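Local coordinates for protein acetolactate synthase isozyme 1 large subunit (Escherichia coli, PDB 6LPI) that is the large subunit of a thiamine diphosphate-dependent enzyme and binds thiamine diphosphate, a magnesium ion and flavin-adenine dinucleotide, at residues H370-N375 with W397-Y402; A426-L431 with N460-V464; V464-N470 with G532-V538. All coordinates share one frame; numbering follows the deposited sequence.

The three contacts belong to the part of the chain built around the parallel sheet with strands 438-443, 464-470 and 534-539, and they illustrate how chemistry follows place in an alpha/beta fold. Contact 3 lies within the sheet and is buried, its backbones joined by regular hydrogen bonds. Contact 2 is also buried but purely apolar, laying a helix against the loop that enters strand 464-470; it shares Val464 with contact 3. Contact 1, partly buried, joins two helices through stacked aromatic rings, an isoleucine and a tyrosine-glutamine pair. It meets contact 3 where Leu373 and Ile374 pack on Ile467, Met469 and Val538, whereas contacts 1 and 2 do not touch.

Contact 1: H370-N375 with W397-Y402; sequences HYGLIN and WTAQAY
One face of the Trp397 indole carries the imidazole of His370 in a face-to-face stack, with 3.9 Å between the centroids of the imidazole and the six-membered ring and planes only 17° apart. ND1 of His370 sits near the fused bond, 3.4 Å from Trp397 CE2. A chi1 of 43°, with CG between the backbone N and the carbonyl carbon, swings this imidazole over the indole. Separately, His370 CB makes a CH-pi contact with the six-membered ring. The Tyr371 ring has His370 ND1 over one face, toward the rim, and completes the aromatic cluster obliquely. At its edge, in plane, lies Gln400 OE1, the amide nearly coplanar with the phenol. The Tyr371 hydroxyl is placed to donate to this oxygen, but the modelled separation is too short to be trusted.

Ile374 works with two branches. Its CD1 reaches Trp397 CB at 3.8 Å, while CG2 lies 4.0 Å from Ala401 CB and 3.9 Å from Tyr402 CB, where the second helix ends. The short helical axes approach to 9.5 Å and cross at -60°. Trp397 NE1 is bonded to Lys545 O, and the Trp397 side chain lies about 5 Å from the bound thiamine diphosphate. Both helices lie against the parallel sheet of the alpha/beta thiamine diphosphate-binding fold: Met469 of strand 464-470 touches His370, Ile374 and Trp397, and Phe441 of strand 438-443 touches Ile374 and Thr398.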
loop_
_atom_site.group_PDB
_atom_site.type_symbol
_atom_site.label_atom_id
_atom_site.label_comp_id
_atom_site.label_asym_id
_atom_site.label_seq_id
_atom_site.Cartn_x
_atom_site.Cartn_y
_atom_site.Cartn_z
ATOM N N HIS B 370 -1.928 -20.291 -18.576
ATOM C CA HIS B 370 -1.612 -19.195 -17.668
ATOM C C HIS B 370 -1.170 -19.756 -16.315
ATOM O O HIS B 370 -0.088 -19.415 -15.804
ATOM C CB HIS B 370 -2.766 -18.168 -17.560
ATOM C CG HIS B 370 -4.148 -18.742 -17.454
ATOM N ND1 HIS B 370 -4.770 -18.985 -16.245
ATOM C CD2 HIS B 370 -5.054 -19.055 -18.410
ATOM C CE1 HIS B 370 -5.986 -19.453 -16.462
ATOM N NE2 HIS B 370 -6.184 -19.504 -17.768
ATOM N N TYR B 371 -1.965 -20.665 -15.748
ATOM C CA TYR B 371 -1.547 -21.337 -14.524
ATOM C C TYR B 371 -0.277 -22.153 -14.775
ATOM O O TYR B 371 0.663 -22.134 -13.971
ATOM C CB TYR B 371 -2.675 -22.230 -13.998
ATOM C CG TYR B 371 -3.885 -21.480 -13.479
ATOM C CD1 TYR B 371 -3.764 -20.510 -12.494
ATOM C CD2 TYR B 371 -5.161 -21.766 -13.961
ATOM C CE1 TYR B 371 -4.890 -19.821 -12.013
ATOM C CE2 TYR B 371 -6.286 -21.093 -13.493
ATOM C CZ TYR B 371 -6.146 -20.124 -12.518
ATOM O OH TYR B 371 -7.257 -19.456 -12.056
ATOM N N GLY B 372 -0.225 -22.869 -15.895
ATOM C CA GLY B 372 0.965 -23.643 -16.210
ATOM C C GLY B 372 2.213 -22.790 -16.338
ATOM O O GLY B 372 3.308 -23.221 -15.967
ATOM N N LEU B 373 2.069 -21.573 -16.873
ATOM C CA LEU B 373 3.210 -20.670 -16.971
ATOM C C LEU B 373 3.685 -20.258 -15.588
ATOM O O LEU B 373 4.889 -20.227 -15.307
ATOM C CB LEU B 373 2.847 -19.431 -17.780
ATOM C CG LEU B 373 3.955 -18.379 -17.958
ATOM C CD1 LEU B 373 5.322 -19.009 -18.264
ATOM C CD2 LEU B 373 3.577 -17.364 -19.011
ATOM N N ILE B 374 2.746 -19.873 -14.723
ATOM C CA ILE B 374 3.127 -19.516 -13.358
ATOM C C ILE B 374 3.874 -20.675 -12.696
ATOM O O ILE B 374 4.944 -20.488 -12.091
ATOM C CB ILE B 374 1.879 -19.081 -12.568
ATOM C CG1 ILE B 374 1.373 -17.750 -13.131
ATOM C CG2 ILE B 374 2.181 -18.945 -11.088
ATOM C CD1 ILE B 374 -0.130 -17.572 -13.068
ATOM N N ASN B 375 3.345 -21.902 -12.848
ATOM C CA ASN B 375 3.962 -23.078 -12.237
ATOM C C ASN B 375 5.350 -23.320 -12.790
ATOM O O ASN B 375 6.295 -23.596 -12.038
ATOM C CB ASN B 375 3.104 -24.305 -12.499
ATOM C CG ASN B 375 1.785 -24.237 -11.794
ATOM O OD1 ASN B 375 1.687 -23.726 -10.677
ATOM N ND2 ASN B 375 0.750 -24.752 -12.441
ATOM N N TRP B 397 -4.266 -14.357 -11.478
ATOM C CA TRP B 397 -3.772 -15.707 -11.756
ATOM C C TRP B 397 -2.506 -15.995 -10.953
ATOM O O TRP B 397 -2.365 -17.074 -10.353
ATOM C CB TRP B 397 -3.514 -15.882 -13.256
ATOM C CG TRP B 397 -4.738 -15.993 -14.130
ATOM C CD1 TRP B 397 -5.947 -16.522 -13.792
ATOM C CD2 TRP B 397 -4.854 -15.570 -15.496
ATOM N NE1 TRP B 397 -6.814 -16.454 -14.861
ATOM C CE2 TRP B 397 -6.167 -15.871 -15.918
ATOM C CE3 TRP B 397 -3.976 -14.969 -16.403
ATOM C CZ2 TRP B 397 -6.618 -15.598 -17.216
ATOM C CZ3 TRP B 397 -4.428 -14.696 -17.686
ATOM C CH2 TRP B 397 -5.734 -15.012 -18.080
ATOM N N THR B 398 -1.567 -15.036 -10.936
ATOM C CA THR B 398 -0.327 -15.222 -10.184
ATOM C C THR B 398 -0.585 -15.335 -8.689
ATOM O O THR B 398 -0.035 -16.215 -8.018
ATOM C CB THR B 398 0.639 -14.073 -10.449
ATOM O OG1 THR B 398 0.794 -13.901 -11.860
ATOM C CG2 THR B 398 1.983 -14.377 -9.828
ATOM N N ALA B 399 -1.426 -14.452 -8.153
ATOM C CA ALA B 399 -1.795 -14.530 -6.744
ATOM C C ALA B 399 -2.392 -15.891 -6.415
ATOM O O ALA B 399 -2.118 -16.463 -5.352
ATOM C CB ALA B 399 -2.796 -13.417 -6.413
ATOM N N GLN B 400 -3.181 -16.440 -7.341
ATOM C CA GLN B 400 -3.840 -17.713 -7.102
ATOM C C GLN B 400 -2.850 -18.874 -7.093
ATOM O O GLN B 400 -2.955 -19.765 -6.247
ATOM C CB GLN B 400 -4.912 -17.956 -8.159
ATOM C CG GLN B 400 -6.116 -17.057 -8.104
ATOM C CD GLN B 400 -7.121 -17.385 -9.199
ATOM O OE1 GLN B 400 -6.823 -18.148 -10.125
ATOM N NE2 GLN B 400 -8.321 -16.824 -9.091
ATOM N N ALA B 401 -1.890 -18.907 -8.036
ATOM C CA ALA B 401 -1.118 -20.137 -8.243
ATOM C C ALA B 401 0.336 -20.072 -7.799
ATOM O O ALA B 401 0.902 -21.129 -7.519
ATOM C CB ALA B 401 -1.159 -20.590 -9.710
ATOM N N TYR B 402 0.964 -18.886 -7.737
ATOM C CA TYR B 402 2.387 -18.843 -7.389
ATOM C C TYR B 402 2.572 -19.240 -5.927
ATOM O O TYR B 402 1.855 -18.734 -5.054
ATOM C CB TYR B 402 2.999 -17.454 -7.619
ATOM C CG TYR B 402 4.509 -17.516 -7.632
ATOM C CD1 TYR B 402 5.228 -17.536 -6.444
ATOM C CD2 TYR B 402 5.216 -17.574 -8.830
ATOM C CE1 TYR B 402 6.614 -17.632 -6.440
ATOM C CE2 TYR B 402 6.608 -17.661 -8.840
ATOM C CZ TYR B 402 7.302 -17.686 -7.636
ATOM O OH TYR B 402 8.680 -17.793 -7.620
#

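Contact 2: A426-L431 with N460-V464; sequences AIGAAL and NQLDV
Ala430 and Leu462 bring the two backbones to a CA-CA distance of 6.0 Å, and Ala426 and Val464 follow at 6.5 Å. Residues 426-431 are helical throughout; residues 460-463 form an irregular link that runs into the strand at Val464. Gln461, with a positive phi of 46°, ends the preceding helix in a Schellman motif, and Asp463 is the centre of an inverse gamma turn, spanned by a weak bond from Val464 N to Leu462 O. These two turns redirect the chain so that Leu462 and Val464 both send their side chains toward helix 422-432.

The link closes the helix-to-strand half of a beta-alpha-beta unit, in which the chain passes from strand 438-443 through helices 444-447 and 453-459 to strand 464-470, the two strands being parallel neighbours. Across the contact the methyl of Ala430 rests against both Leu462 CB (3.7 Å from Ala430 CB) and Val464 CG1 (3.6 Å from the same methyl). Leu462 divides its fork between two partners: CD1 meets Ile427 CG2 at 3.5 Å, the two side chains crossing at about a right angle, and CD2 meets Leu431 CD2 at 3.9 Å. With CG beside its backbone N (chi1 -51°), Leu462 spreads both methyls along the helix surface. Ile427 also touches Thr456 and Ala457, and Ile66 of helix 60-74 packs on Ile427 and Leu431.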
loop_
_atom_site.group_PDB
_atom_site.type_symbol
_atom_site.label_atom_id
_atom_site.label_comp_id
_atom_site.label_asym_id
_atom_site.label_seq_id
_atom_site.Cartn_x
_atom_site.Cartn_y
_atom_site.Cartn_z
ATOM N N ALA B 426 9.686 -3.846 -9.582
ATOM C CA ALA B 426 10.713 -4.874 -9.670
ATOM C C ALA B 426 12.099 -4.254 -9.760
ATOM O O ALA B 426 13.059 -4.761 -9.166
ATOM C CB ALA B 426 10.445 -5.781 -10.874
ATOM N N ILE B 427 12.220 -3.141 -10.481
ATOM C CA ILE B 427 13.509 -2.464 -10.570
ATOM C C ILE B 427 13.976 -2.047 -9.175
ATOM O O ILE B 427 15.134 -2.277 -8.785
ATOM C CB ILE B 427 13.399 -1.270 -11.533
ATOM C CG1 ILE B 427 13.274 -1.796 -12.958
ATOM C CG2 ILE B 427 14.601 -0.353 -11.409
ATOM C CD1 ILE B 427 12.788 -0.785 -13.939
ATOM N N GLY B 428 13.063 -1.460 -8.389
ATOM C CA GLY B 428 13.409 -1.081 -7.027
ATOM C C GLY B 428 13.822 -2.274 -6.184
ATOM O O GLY B 428 14.852 -2.243 -5.498
ATOM N N ALA B 429 13.027 -3.348 -6.232
ATOM C CA ALA B 429 13.363 -4.559 -5.486
ATOM C C ALA B 429 14.746 -5.088 -5.855
ATOM O O ALA B 429 15.477 -5.596 -4.993
ATOM C CB ALA B 429 12.308 -5.639 -5.721
ATOM N N ALA B 430 15.087 -5.053 -7.146
ATOM C CA ALA B 430 16.413 -5.486 -7.571
ATOM C C ALA B 430 17.478 -4.634 -6.912
ATOM O O ALA B 430 18.420 -5.156 -6.304
ATOM C CB ALA B 430 16.534 -5.411 -9.091
ATOM N N LEU B 431 17.341 -3.307 -7.026
ATOM C CA LEU B 431 18.307 -2.394 -6.415
ATOM C C LEU B 431 18.439 -2.611 -4.911
ATOM O O LEU B 431 19.522 -2.390 -4.349
ATOM C CB LEU B 431 17.918 -0.948 -6.695
ATOM C CG LEU B 431 18.144 -0.393 -8.098
ATOM C CD1 LEU B 431 17.297 0.882 -8.304
ATOM C CD2 LEU B 431 19.638 -0.108 -8.301
ATOM N N ASN B 460 21.177 -0.330 -15.454
ATOM C CA ASN B 460 21.696 -0.761 -14.164
ATOM C C ASN B 460 21.932 -2.250 -14.100
ATOM O O ASN B 460 22.303 -2.754 -13.034
ATOM C CB ASN B 460 20.772 -0.322 -13.026
ATOM C CG ASN B 460 20.808 1.171 -12.815
ATOM O OD1 ASN B 460 20.086 1.930 -13.472
ATOM N ND2 ASN B 460 21.692 1.613 -11.913
ATOM N N GLN B 461 21.735 -2.949 -15.217
ATOM C CA GLN B 461 21.976 -4.380 -15.333
ATOM C C GLN B 461 21.376 -5.121 -14.142
ATOM O O GLN B 461 22.047 -5.863 -13.423
ATOM C CB GLN B 461 23.471 -4.659 -15.496
ATOM C CG GLN B 461 23.915 -4.361 -16.910
ATOM C CD GLN B 461 23.351 -5.385 -17.903
ATOM O OE1 GLN B 461 23.655 -6.583 -17.819
ATOM N NE2 GLN B 461 22.451 -4.933 -18.777
ATOM N N LEU B 462 20.074 -4.915 -13.961
ATOM C CA LEU B 462 19.370 -5.503 -12.834
ATOM C C LEU B 462 18.781 -6.849 -13.212
ATOM O O LEU B 462 18.483 -7.123 -14.377
ATOM C CB LEU B 462 18.266 -4.591 -12.288
ATOM C CG LEU B 462 18.704 -3.165 -11.989
ATOM C CD1 LEU B 462 17.514 -2.177 -11.907
ATOM C CD2 LEU B 462 19.568 -3.176 -10.722
ATOM N N ASP B 463 18.607 -7.680 -12.198
ATOM C CA ASP B 463 18.285 -9.090 -12.373
ATOM C C ASP B 463 16.775 -9.293 -12.394
ATOM O O ASP B 463 16.238 -10.112 -11.642
ATOM C CB ASP B 463 18.946 -9.846 -11.218
ATOM C CG ASP B 463 19.331 -11.271 -11.551
ATOM O OD1 ASP B 463 18.895 -11.793 -12.592
ATOM O OD2 ASP B 463 20.092 -11.872 -10.760
ATOM N N VAL B 464 16.069 -8.589 -13.283
ATOM C CA VAL B 464 14.603 -8.621 -13.297
ATOM C C VAL B 464 14.129 -9.290 -14.583
ATOM O O VAL B 464 14.495 -8.880 -15.690
ATOM C CB VAL B 464 13.962 -7.220 -13.085
ATOM C CG1 VAL B 464 14.653 -6.452 -11.960
ATOM C CG2 VAL B 464 13.882 -6.384 -14.316
#

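Contact 3: V464-N470 with G532-V538; sequences VKIILMN and GPALIHV
Ala534 N donates to Val464 O at 3.0 Å, the first rung of a parallel ladder in which Ile466 N, Leu468 N and Asn470 N give to Ala534 O, Ile536 O and Val538 O, while Ile536 N and Val538 N give to Ile466 O and Leu468 O. The last of these donors, Val538 N, makes the most bent bond of the six (137°). Pro533 has no N-H, but its CA lies 3.1 Å from Val464 O as a CA-H...O contact.

Lys465, Ile467 and Met469 turn their backbone groups the other way, to strand 438-443, which makes 464-470 an inner strand of the six-stranded parallel sheet of this thiamine diphosphate-binding domain. Asn470 ND2 donates to His537 NE2 at 3.0 Å, the amide turned 72° against the imidazole. Both residues carry CG opposite the backbone N (chi1 164°), bringing amide to imidazole, with the donor tilted slightly out of the ring plane. Asn470 OD1 accepts from Glu472 N. His537 ND1 is weakly bonded to Asp513. At the opposite end Lys465 NZ forms a salt bridge with Asp463 and is modelled doubtfully close to Gly532 O. Between these polar ends, Leu535 CD1 packs 3.7 Å from Ile466 CG2 and 4.0 Å from Leu468 CB.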
loop_
_atom_site.group_PDB
_atom_site.type_symbol
_atom_site.label_atom_id
_atom_site.label_comp_id
_atom_site.label_asym_id
_atom_site.label_seq_id
_atom_site.Cartn_x
_atom_site.Cartn_y
_atom_site.Cartn_z
ATOM N N VAL B 464 16.069 -8.589 -13.283
ATOM C CA VAL B 464 14.603 -8.621 -13.297
ATOM C C VAL B 464 14.129 -9.290 -14.583
ATOM O O VAL B 464 14.495 -8.880 -15.690
ATOM C CB VAL B 464 13.962 -7.220 -13.085
ATOM C CG1 VAL B 464 14.653 -6.452 -11.960
ATOM C CG2 VAL B 464 13.882 -6.384 -14.316
ATOM N N LYS B 465 13.261 -10.275 -14.430
ATOM C CA LYS B 465 12.752 -11.073 -15.533
ATOM C C LYS B 465 11.267 -10.787 -15.686
ATOM O O LYS B 465 10.468 -11.169 -14.823
ATOM C CB LYS B 465 13.003 -12.555 -15.280
ATOM C CG LYS B 465 14.415 -12.879 -14.735
ATOM C CD LYS B 465 15.405 -13.031 -15.911
ATOM C CE LYS B 465 16.841 -13.365 -15.510
ATOM N NZ LYS B 465 17.708 -12.244 -15.161
ATOM N N ILE B 466 10.897 -10.099 -16.767
ATOM C CA ILE B 466 9.486 -9.820 -17.022
ATOM C C ILE B 466 8.844 -11.051 -17.651
ATOM O O ILE B 466 9.287 -11.529 -18.700
ATOM C CB ILE B 466 9.297 -8.589 -17.918
ATOM C CG1 ILE B 466 9.860 -7.331 -17.260
ATOM C CG2 ILE B 466 7.824 -8.425 -18.265
ATOM C CD1 ILE B 466 10.259 -6.280 -18.249
ATOM N N ILE B 467 7.818 -11.580 -16.995
ATOM C CA ILE B 467 7.017 -12.674 -17.529
ATOM C C ILE B 467 5.725 -12.069 -18.067
ATOM O O ILE B 467 4.783 -11.799 -17.318
ATOM C CB ILE B 467 6.761 -13.763 -16.487
ATOM C CG1 ILE B 467 8.088 -14.290 -15.936
ATOM C CG2 ILE B 467 5.941 -14.887 -17.075
ATOM C CD1 ILE B 467 8.179 -14.255 -14.437
ATOM N N LEU B 468 5.692 -11.854 -19.376
ATOM C CA LEU B 468 4.602 -11.146 -20.023
ATOM C C LEU B 468 3.570 -12.155 -20.523
ATOM O O LEU B 468 3.859 -12.963 -21.410
ATOM C CB LEU B 468 5.147 -10.280 -21.156
ATOM C CG LEU B 468 4.170 -9.726 -22.194
ATOM C CD1 LEU B 468 3.226 -8.742 -21.540
ATOM C CD2 LEU B 468 4.939 -9.024 -23.288
ATOM N N MET B 469 2.377 -12.136 -19.930
ATOM C CA MET B 469 1.232 -12.871 -20.468
ATOM C C MET B 469 0.490 -11.892 -21.362
ATOM O O MET B 469 -0.154 -10.960 -20.875
ATOM C CB MET B 469 0.321 -13.393 -19.358
ATOM C CG MET B 469 1.046 -14.015 -18.198
ATOM S SD MET B 469 -0.006 -15.145 -17.276
ATOM C CE MET B 469 0.865 -15.200 -15.700
ATOM N N ASN B 470 0.578 -12.096 -22.659
ATOM C CA ASN B 470 0.069 -11.141 -23.632
ATOM C C ASN B 470 -1.199 -11.771 -24.191
ATOM O O ASN B 470 -1.137 -12.692 -25.006
ATOM C CB ASN B 470 1.120 -10.882 -24.706
ATOM C CG ASN B 470 0.563 -10.212 -25.937
ATOM O OD1 ASN B 470 -0.559 -9.693 -25.923
ATOM N ND2 ASN B 470 1.328 -10.248 -27.025
ATOM N N GLY B 532 21.041 -10.215 -15.665
ATOM C CA GLY B 532 20.580 -9.109 -16.466
ATOM C C GLY B 532 19.075 -9.166 -16.643
ATOM O O GLY B 532 18.413 -10.152 -16.294
ATOM N N PRO B 533 18.505 -8.071 -17.127
ATOM C CA PRO B 533 17.050 -8.000 -17.290
ATOM C C PRO B 533 16.606 -8.728 -18.551
ATOM O O PRO B 533 17.281 -8.693 -19.578
ATOM C CB PRO B 533 16.778 -6.491 -17.349
ATOM C CG PRO B 533 18.078 -5.906 -17.880
ATOM C CD PRO B 533 19.184 -6.799 -17.431
ATOM N N ALA B 534 15.460 -9.395 -18.464
ATOM C CA ALA B 534 14.933 -10.196 -19.556
ATOM C C ALA B 534 13.431 -9.990 -19.703
ATOM O O ALA B 534 12.719 -9.736 -18.725
ATOM C CB ALA B 534 15.201 -11.694 -19.327
ATOM N N LEU B 535 12.956 -10.126 -20.940
ATOM C CA LEU B 535 11.533 -10.182 -21.233
ATOM C C LEU B 535 11.174 -11.549 -21.788
ATOM O O LEU B 535 11.748 -11.980 -22.790
ATOM C CB LEU B 535 11.142 -9.139 -22.274
ATOM C CG LEU B 535 9.705 -9.362 -22.730
ATOM C CD1 LEU B 535 8.729 -8.624 -21.801
ATOM C CD2 LEU B 535 9.496 -9.047 -24.213
ATOM N N ILE B 536 10.183 -12.198 -21.184
ATOM C CA ILE B 536 9.701 -13.497 -21.636
ATOM C C ILE B 536 8.236 -13.335 -22.020
ATOM O O ILE B 536 7.411 -12.947 -21.185
ATOM C CB ILE B 536 9.866 -14.576 -20.560
ATOM C CG1 ILE B 536 11.344 -14.807 -20.272
ATOM C CG2 ILE B 536 9.254 -15.879 -21.037
ATOM C CD1 ILE B 536 11.919 -13.882 -19.235
ATOM N N HIS B 537 7.912 -13.649 -23.269
ATOM C CA HIS B 537 6.610 -13.347 -23.846
ATOM C C HIS B 537 5.831 -14.628 -24.114
ATOM O O HIS B 537 6.393 -15.597 -24.636
ATOM C CB HIS B 537 6.788 -12.515 -25.114
ATOM C CG HIS B 537 5.580 -12.462 -25.992
ATOM N ND1 HIS B 537 5.172 -13.539 -26.751
ATOM C CD2 HIS B 537 4.684 -11.475 -26.219
ATOM C CE1 HIS B 537 4.085 -13.209 -27.422
ATOM N NE2 HIS B 537 3.766 -11.964 -27.113
ATOM N N VAL B 538 4.533 -14.621 -23.768
ATOM C CA VAL B 538 3.649 -15.777 -23.941
ATOM C C VAL B 538 2.288 -15.333 -24.455
ATOM O O VAL B 538 1.611 -14.541 -23.797
ATOM C CB VAL B 538 3.454 -16.545 -22.624
ATOM C CG1 VAL B 538 2.381 -17.613 -22.780
ATOM C CG2 VAL B 538 4.743 -17.150 -22.186
#